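Dual specificity phosphatase 28 (Homo sapiens, PDB 5Y15) is an atypical dual-specificity phosphatase that hydrolyses a synthetic aryl phosphate in vitro but has almost no detectable activity on phosphotyrosine. Local coordinates at residues A109-V114 with T136-R141. The protein carries 2 engineered substitutions. Numbering follows the deposited sequence.
Sequences AMEAAV and TAYLMR
Met110 and Tyr138 mark the nearest backbone approach of two helical segments, 109-114 and 136-141, whose axes pass 10.9 Å apart at a crossing angle of -69°. That spacing is wide, and the Tyr138 side chain bridges it. With CG anti to the backbone N (chi1 172°), the ring reaches across to the other helix. All the contacts between the two segments are made by this one tyrosine. Its hydroxyl donates a hydrogen bond to Glu111, with Tyr138 OH 2.6 Å from Glu111 OE1. The hydroxyl approaches Glu111 OE1 almost in line with the CD-OE1 bond, and the carboxylate plane is turned 38° from the ring. A bend at chi2 brings the carboxylate of Glu111 to the hydroxyl. Met110 CE packs at the root of the ring, 3.7 Å from Tyr138 CG. Met110 CB lies beside the CD1-CE1 side, 3.8 Å from Tyr138 CD1. The sulfur makes an oblique Met-aromatic contact, with SD 5.0 Å from the ring centroid. At the far end, Val114 CG2 rests 3.5 Å from Tyr138 OH. Arg143 is a second, weak hydrogen-bond partner of this hydroxyl. Glu111 OE2 also forms a salt bridge with Arg115, which probably favours a charged carboxylate. The contact joins two helices of the phosphatase domain away from the active site. Helix 100-115 lies against the central sheet, where Met110 touches Cys120 and Val122 of strand 119-123 and Leu68 and Val70 of strand 66-71. Helix 130-142 packs in turn against helices 147-157 and 165-179.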
ATOM      1  N   ALA A 109      -1.525  -3.165  -4.806  1.00 32.67           N
ATOM      2  CA  ALA A 109      -0.954  -1.824  -4.746  1.00 28.28           C
ATOM      3  C   ALA A 109       0.237  -1.707  -5.681  1.00 29.60           C
ATOM      4  O   ALA A 109       0.420  -0.678  -6.356  1.00 31.96           O
ATOM      5  CB  ALA A 109      -0.543  -1.475  -3.304  1.00 34.84           C
ATOM      6  N   MET A 110       1.079  -2.745  -5.710  1.00 23.22           N
ATOM      7  CA  MET A 110       2.239  -2.712  -6.595  1.00 29.00           C
ATOM      8  C   MET A 110       1.804  -2.615  -8.057  1.00 33.51           C
ATOM      9  O   MET A 110       2.336  -1.794  -8.828  1.00 27.50           O
ATOM     10  CB  MET A 110       3.108  -3.949  -6.350  1.00 27.47           C
ATOM     11  CG  MET A 110       3.817  -3.957  -4.954  1.00 27.85           C
ATOM     12  SD  MET A 110       4.485  -5.608  -4.616  1.00 30.33           S
ATOM     13  CE  MET A 110       5.765  -5.637  -5.863  1.00 25.87           C
ATOM     14  N   GLU A 111       0.812  -3.437  -8.446  1.00 30.36           N
ATOM     15  CA  GLU A 111       0.339  -3.431  -9.833  1.00 29.69           C
ATOM     16  C   GLU A 111      -0.245  -2.082 -10.204  1.00 36.87           C
ATOM     17  O   GLU A 111       0.015  -1.569 -11.292  1.00 37.00           O
ATOM     18  CB  GLU A 111      -0.695  -4.535 -10.057  1.00 31.25           C
ATOM     19  CG  GLU A 111      -1.319  -4.533 -11.442  1.00 39.81           C
ATOM     20  CD  GLU A 111      -0.350  -4.976 -12.544  1.00 44.76           C
ATOM     21  OE1 GLU A 111       0.832  -5.279 -12.249  1.00 41.76           O
ATOM     22  OE2 GLU A 111      -0.777  -5.035 -13.720  1.00 55.53           O
ATOM     23  N   ALA A 112      -1.015  -1.472  -9.297  1.00 39.03           N
ATOM     24  CA  ALA A 112      -1.549  -0.147  -9.589  1.00 36.12           C
ATOM     25  C   ALA A 112      -0.431   0.854  -9.818  1.00 43.95           C
ATOM     26  O   ALA A 112      -0.536   1.719 -10.694  1.00 36.85           O
ATOM     27  CB  ALA A 112      -2.460   0.326  -8.456  1.00 40.90           C
ATOM     28  N   ALA A 113       0.655   0.769  -9.040  1.00 46.23           N
ATOM     29  CA  ALA A 113       1.742   1.717  -9.284  1.00 46.42           C
ATOM     30  C   ALA A 113       2.391   1.455 -10.641  1.00 40.21           C
ATOM     31  O   ALA A 113       2.727   2.392 -11.373  1.00 36.26           O
ATOM     32  CB  ALA A 113       2.773   1.674  -8.145  1.00 40.02           C
ATOM     33  N   VAL A 114       2.574   0.187 -10.997  1.00 47.33           N
ATOM     34  CA  VAL A 114       3.175  -0.149 -12.283  1.00 44.19           C
ATOM     35  C   VAL A 114       2.305   0.340 -13.432  1.00 49.48           C
ATOM     36  O   VAL A 114       2.804   0.907 -14.409  1.00 39.03           O
ATOM     37  CB  VAL A 114       3.403  -1.663 -12.377  1.00 43.15           C
ATOM     38  CG1 VAL A 114       3.728  -2.054 -13.813  1.00 35.19           C
ATOM     39  CG2 VAL A 114       4.511  -2.071 -11.451  1.00 32.44           C
ATOM     40  N   THR A 136       8.380 -12.327  -5.549  1.00 30.42           N
ATOM     41  CA  THR A 136       7.950 -13.565  -6.176  1.00 25.97           C
ATOM     42  C   THR A 136       6.432 -13.616  -6.326  1.00 40.22           C
ATOM     43  O   THR A 136       5.899 -13.901  -7.419  1.00 34.42           O
ATOM     44  CB  THR A 136       8.444 -14.729  -5.330  1.00 26.65           C
ATOM     45  OG1 THR A 136       9.859 -14.619  -5.199  1.00 34.25           O
ATOM     46  CG2 THR A 136       8.093 -16.051  -5.956  1.00 26.89           C
ATOM     47  N   ALA A 137       5.717 -13.344  -5.232  1.00 27.64           N
ATOM     48  CA  ALA A 137       4.259 -13.362  -5.284  1.00 31.45           C
ATOM     49  C   ALA A 137       3.729 -12.348  -6.295  1.00 29.16           C
ATOM     50  O   ALA A 137       2.706 -12.584  -6.957  1.00 28.23           O
ATOM     51  CB  ALA A 137       3.688 -13.125  -3.880  1.00 29.16           C
ATOM     52  N   TYR A 138       4.383 -11.196  -6.404  1.00 23.87           N
ATOM     53  CA  TYR A 138       3.918 -10.207  -7.363  1.00 29.66           C
ATOM     54  C   TYR A 138       4.049 -10.745  -8.782  1.00 36.03           C
ATOM     55  O   TYR A 138       3.133 -10.591  -9.605  1.00 29.94           O
ATOM     56  CB  TYR A 138       4.675  -8.883  -7.210  1.00 25.32           C
ATOM     57  CG  TYR A 138       4.334  -7.922  -8.329  1.00 28.54           C
ATOM     58  CD1 TYR A 138       3.169  -7.169  -8.291  1.00 26.82           C
ATOM     59  CD2 TYR A 138       5.138  -7.829  -9.462  1.00 35.26           C
ATOM     60  CE1 TYR A 138       2.837  -6.311  -9.323  1.00 30.70           C
ATOM     61  CE2 TYR A 138       4.798  -6.983 -10.519  1.00 33.64           C
ATOM     62  CZ  TYR A 138       3.649  -6.237 -10.444  1.00 30.37           C
ATOM     63  OH  TYR A 138       3.325  -5.396 -11.482  1.00 38.84           O
ATOM     64  N   LEU A 139       5.180 -11.386  -9.085  1.00 33.95           N
ATOM     65  CA  LEU A 139       5.359 -11.923 -10.426  1.00 36.03           C
ATOM     66  C   LEU A 139       4.347 -13.022 -10.724  1.00 42.72           C
ATOM     67  O   LEU A 139       3.859 -13.134 -11.855  1.00 32.66           O
ATOM     68  CB  LEU A 139       6.784 -12.432 -10.601  1.00 35.71           C
ATOM     69  CG  LEU A 139       7.823 -11.317 -10.518  1.00 25.45           C
ATOM     70  CD1 LEU A 139       9.200 -11.937 -10.605  1.00 25.75           C
ATOM     71  CD2 LEU A 139       7.600 -10.337 -11.671  1.00 31.93           C
ATOM     72  N   MET A 140       4.001 -13.829  -9.720  1.00 36.99           N
ATOM     73  CA  MET A 140       3.007 -14.869  -9.954  1.00 37.51           C
ATOM     74  C   MET A 140       1.623 -14.281 -10.186  1.00 39.40           C
ATOM     75  O   MET A 140       0.885 -14.744 -11.062  1.00 33.22           O
ATOM     76  CB  MET A 140       2.935 -15.815  -8.759  1.00 32.80           C
ATOM     77  CG  MET A 140       3.910 -16.959  -8.769  1.00 38.81           C
ATOM     78  SD  MET A 140       3.675 -17.894  -7.240  1.00 49.22           S
ATOM     79  CE  MET A 140       4.502 -16.848  -6.183  1.00 25.59           C
ATOM     80  N   ARG A 141       1.247 -13.287  -9.382  1.00 33.96           N
ATOM     81  CA  ARG A 141      -0.125 -12.791  -9.344  1.00 31.23           C
ATOM     82  C   ARG A 141      -0.445 -11.858 -10.512  1.00 45.64           C
ATOM     83  O   ARG A 141      -1.573 -11.876 -11.021  1.00 41.18           O
ATOM     84  CB  ARG A 141      -0.380 -12.106  -8.004  1.00 33.58           C
ATOM     85  CG  ARG A 141      -1.680 -11.335  -7.896  1.00 41.87           C
ATOM     86  CD  ARG A 141      -2.899 -12.251  -8.057  1.00 53.06           C
ATOM     87  NE  ARG A 141      -4.144 -11.505  -7.891  1.00 53.28           N
ATOM     88  CZ  ARG A 141      -4.816 -10.946  -8.898  1.00 43.91           C
ATOM     89  NH1 ARG A 141      -4.368 -11.053 -10.143  1.00 45.07           N
ATOM     90  NH2 ARG A 141      -5.938 -10.280  -8.659  1.00 54.97           N
TER